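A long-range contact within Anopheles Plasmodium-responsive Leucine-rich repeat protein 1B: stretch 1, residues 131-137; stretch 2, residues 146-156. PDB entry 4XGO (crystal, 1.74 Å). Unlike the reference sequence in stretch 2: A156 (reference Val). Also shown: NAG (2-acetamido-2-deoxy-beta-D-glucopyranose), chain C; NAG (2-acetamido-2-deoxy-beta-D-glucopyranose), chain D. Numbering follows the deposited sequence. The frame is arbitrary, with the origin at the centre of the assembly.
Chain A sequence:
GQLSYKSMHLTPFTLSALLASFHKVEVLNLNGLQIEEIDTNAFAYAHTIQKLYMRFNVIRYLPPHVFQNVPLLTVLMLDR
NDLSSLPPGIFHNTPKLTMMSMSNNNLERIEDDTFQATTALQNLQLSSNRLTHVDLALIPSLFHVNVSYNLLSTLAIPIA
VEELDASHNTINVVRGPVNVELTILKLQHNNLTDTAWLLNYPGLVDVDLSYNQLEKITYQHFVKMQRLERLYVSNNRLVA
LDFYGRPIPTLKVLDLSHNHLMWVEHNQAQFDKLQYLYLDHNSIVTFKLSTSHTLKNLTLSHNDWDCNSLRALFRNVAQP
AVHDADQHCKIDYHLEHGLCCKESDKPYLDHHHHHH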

# COMPACT_ATOMS: atom_id res chain seq x y z
N LEU A 131 -2.91 -16.47 4.53
CA LEU A 131 -2.75 -17.92 4.52
C LEU A 131 -2.79 -18.51 5.92
O LEU A 131 -2.03 -18.08 6.78
CB LEU A 131 -1.46 -18.32 3.84
CG LEU A 131 -1.49 -18.14 2.32
CD1 LEU A 131 -0.08 -18.32 1.80
CD2 LEU A 131 -2.45 -19.13 1.69
N THR A 132 -3.66 -19.50 6.12
CA THR A 132 -3.65 -20.28 7.35
C THR A 132 -3.13 -21.70 7.14
O THR A 132 -2.91 -22.44 8.10
CB THR A 132 -5.06 -20.37 7.93
OG1 THR A 132 -5.93 -20.92 6.93
CG2 THR A 132 -5.54 -18.99 8.36
N HIS A 133 -2.99 -22.10 5.88
CA HIS A 133 -2.48 -23.40 5.56
C HIS A 133 -1.69 -23.37 4.26
O HIS A 133 -2.21 -22.93 3.24
CB HIS A 133 -3.64 -24.39 5.38
CG HIS A 133 -3.20 -25.77 5.02
ND1 HIS A 133 -2.77 -26.68 5.97
CD2 HIS A 133 -3.06 -26.38 3.83
CE1 HIS A 133 -2.43 -27.80 5.37
NE2 HIS A 133 -2.58 -27.65 4.07
N VAL A 134 -0.46 -23.85 4.33
CA VAL A 134 0.32 -24.21 3.17
C VAL A 134 1.38 -25.22 3.61
O VAL A 134 2.23 -24.90 4.45
CB VAL A 134 0.95 -23.00 2.44
CG1 VAL A 134 1.79 -22.14 3.37
CG2 VAL A 134 1.76 -23.50 1.25
N ASP A 135 1.32 -26.43 3.07
CA ASP A 135 2.29 -27.48 3.42
C ASP A 135 3.46 -27.44 2.44
O ASP A 135 3.47 -28.14 1.42
CB ASP A 135 1.65 -28.88 3.44
CG ASP A 135 2.61 -29.94 3.98
OD1 ASP A 135 3.82 -29.66 4.11
OD2 ASP A 135 2.16 -31.07 4.30
N LEU A 136 4.44 -26.60 2.77
CA LEU A 136 5.62 -26.42 1.92
C LEU A 136 6.48 -27.68 1.86
O LEU A 136 7.19 -27.91 0.89
CB LEU A 136 6.48 -25.25 2.42
CG LEU A 136 5.81 -23.89 2.52
CD1 LEU A 136 6.65 -22.93 3.37
CD2 LEU A 136 5.56 -23.33 1.12
N ALA A 137 6.39 -28.50 2.91
CA ALA A 137 7.21 -29.71 3.03
C ALA A 137 6.91 -30.76 1.96
O ALA A 137 7.72 -31.63 1.70
CB ALA A 137 7.05 -30.31 4.43
N ASN A 146 9.12 -17.51 0.37
CA ASN A 146 8.70 -16.39 1.19
C ASN A 146 7.22 -16.52 1.45
O ASN A 146 6.41 -16.43 0.51
CB ASN A 146 9.05 -15.08 0.48
CG ASN A 146 8.93 -13.87 1.38
OD1 ASN A 146 8.21 -13.87 2.39
ND2 ASN A 146 9.67 -12.82 1.00
N VAL A 147 6.87 -16.74 2.72
CA VAL A 147 5.49 -16.78 3.16
C VAL A 147 5.24 -15.75 4.27
O VAL A 147 4.33 -15.92 5.08
CB VAL A 147 5.04 -18.20 3.62
CG1 VAL A 147 5.03 -19.17 2.45
CG2 VAL A 147 5.90 -18.75 4.77
N SER A 148 6.01 -14.66 4.26
CA SER A 148 5.88 -13.63 5.29
C SER A 148 4.53 -12.92 5.18
O SER A 148 3.93 -12.91 4.13
CB SER A 148 7.02 -12.61 5.21
OG SER A 148 6.99 -11.83 4.01
N TYR A 149 4.07 -12.34 6.29
CA TYR A 149 2.82 -11.59 6.35
C TYR A 149 1.61 -12.46 5.95
O TYR A 149 0.87 -12.16 5.02
CB TYR A 149 2.91 -10.30 5.53
CG TYR A 149 3.92 -9.32 6.07
CD1 TYR A 149 3.55 -8.38 7.03
CD2 TYR A 149 5.23 -9.33 5.63
CE1 TYR A 149 4.47 -7.46 7.53
CE2 TYR A 149 6.15 -8.40 6.11
CZ TYR A 149 5.75 -7.49 7.07
OH TYR A 149 6.64 -6.55 7.57
N ASN A 150 1.42 -13.52 6.71
CA ASN A 150 0.28 -14.40 6.57
C ASN A 150 -0.26 -14.72 7.97
O ASN A 150 0.06 -13.99 8.94
CB ASN A 150 0.68 -15.61 5.74
CG ASN A 150 0.63 -15.31 4.26
OD1 ASN A 150 -0.45 -15.05 3.72
ND2 ASN A 150 1.76 -15.35 3.60
N LEU A 151 -1.07 -15.76 8.07
CA LEU A 151 -1.69 -16.17 9.34
C LEU A 151 -1.36 -17.61 9.70
O LEU A 151 -2.21 -18.34 10.24
CB LEU A 151 -3.20 -16.01 9.24
CG LEU A 151 -3.66 -14.57 9.00
CD1 LEU A 151 -5.11 -14.51 8.60
CD2 LEU A 151 -3.39 -13.68 10.19
N LEU A 152 -0.14 -18.02 9.40
CA LEU A 152 0.29 -19.40 9.60
C LEU A 152 0.60 -19.63 11.07
O LEU A 152 1.17 -18.76 11.72
CB LEU A 152 1.52 -19.73 8.75
CG LEU A 152 1.36 -19.65 7.24
CD1 LEU A 152 2.71 -19.78 6.54
CD2 LEU A 152 0.38 -20.71 6.75
N SER A 153 0.22 -20.80 11.58
CA SER A 153 0.56 -21.16 12.96
C SER A 153 1.53 -22.33 12.99
O SER A 153 2.21 -22.54 13.98
CB SER A 153 -0.70 -21.49 13.76
OG SER A 153 -1.46 -20.31 13.99
N THR A 154 1.56 -23.13 11.92
CA THR A 154 2.49 -24.24 11.84
C THR A 154 3.33 -24.03 10.59
O THR A 154 2.80 -23.69 9.54
CB THR A 154 1.75 -25.58 11.78
OG1 THR A 154 1.02 -25.75 13.00
CG2 THR A 154 2.73 -26.73 11.62
N LEU A 155 4.64 -24.23 10.70
CA LEU A 155 5.53 -24.09 9.55
C LEU A 155 6.20 -25.42 9.26
O LEU A 155 7.05 -25.86 10.02
CB LEU A 155 6.57 -23.00 9.81
CG LEU A 155 7.58 -22.75 8.68
CD1 LEU A 155 6.86 -22.16 7.46
CD2 LEU A 155 8.68 -21.83 9.15
N ALA A 156 5.81 -26.05 8.15
CA ALA A 156 6.50 -27.23 7.67
C ALA A 156 7.60 -26.80 6.71
O ALA A 156 7.32 -26.22 5.67
CB ALA A 156 5.52 -28.17 6.99
C1 NAG C . 9.67 -11.57 1.73
C2 NAG C . 11.00 -10.83 1.57
C3 NAG C . 10.93 -9.47 2.25
C4 NAG C . 9.75 -8.66 1.74
C5 NAG C . 8.48 -9.53 1.77
C6 NAG C . 7.34 -8.79 1.08
C7 NAG C . 13.27 -11.70 1.75
C8 NAG C . 14.28 -12.43 2.57
N2 NAG C . 12.04 -11.55 2.24
O3 NAG C . 12.15 -8.76 2.10
O4 NAG C . 9.48 -7.57 2.63
O5 NAG C . 8.68 -10.77 1.13
O6 NAG C . 6.48 -8.39 2.14
O7 NAG C . 13.58 -11.26 0.66
C1 NAG D . 9.81 -6.28 2.09
C2 NAG D . 9.06 -5.22 2.86
C3 NAG D . 9.39 -3.84 2.30
C4 NAG D . 10.88 -3.64 2.00
C5 NAG D . 11.58 -4.88 1.46
C6 NAG D . 13.10 -4.75 1.56
C7 NAG D . 6.76 -5.48 3.74
C8 NAG D . 5.32 -5.77 3.42
N2 NAG D . 7.63 -5.47 2.72
O3 NAG D . 8.96 -2.86 3.23
O4 NAG D . 11.01 -2.59 1.05
O5 NAG D . 11.20 -6.02 2.19
O6 NAG D . 13.71 -5.76 0.79
O7 NAG D . 7.07 -5.26 4.90
O HOH W 1 -0.78 -22.91 9.92
O HOH W 2 0.24 -24.58 7.32
O HOH W 3 3.50 -24.00 6.77
O HOH W 4 4.82 -25.46 5.16

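Direct hydrogen bonds between the two stretches of this leucine-rich repeat protein gather at L131, whose backbone is held at both its polar atoms. L131 N donates to N150 OD1 (3.0 Å) along a nearly straight line, 170° at the hydrogen, and L131 O accepts from L151 N (2.8 Å) at a more bent 138°. L152 N also lies 3.2 Å from L131 O, but its angle is too poor for a hydrogen bond. The side chain of N150 is fixed from its own stretch as well: N150 ND2 donates to V147 O (3.0 Å, 177°), so one amide ties the turn together while its oxygen reaches across.

Beyond L131 the backbones are linked through water. Water 1 donates to T132 O (2.8 Å) and accepts from S153 N (2.9 Å). Water 2 accepts from V134 N (3.2 Å) and makes a weak bond to T154 O (3.5 Å). Farther along, water 4 accepts from L136 N (2.7 Å) and lies 2.7 Å from both V134 O and A156 O, a bridge between the stretches where no direct backbone hydrogen bond forms.

Apolar packing fills in beside these polar links. L152 CD2 lies 4.2 Å from L131 CB and 3.9 Å from V134 CG1; although the CA-to-CB bond of L152 points sideways, the end of its side chain comes nearer. L136 points toward stretch 2, and its CD1 is 4.2 Å from both V147 CG1 and L155 CD1, touching two residues well apart in sequence. At the far end, A137 CB meets A156 CB at 3.7 Å; A156 differs from the reference valine. D135 OD1 also approaches A156 CB (3.7 Å) while accepting a weak hydrogen bond from A137 N (3.1 Å, 123°).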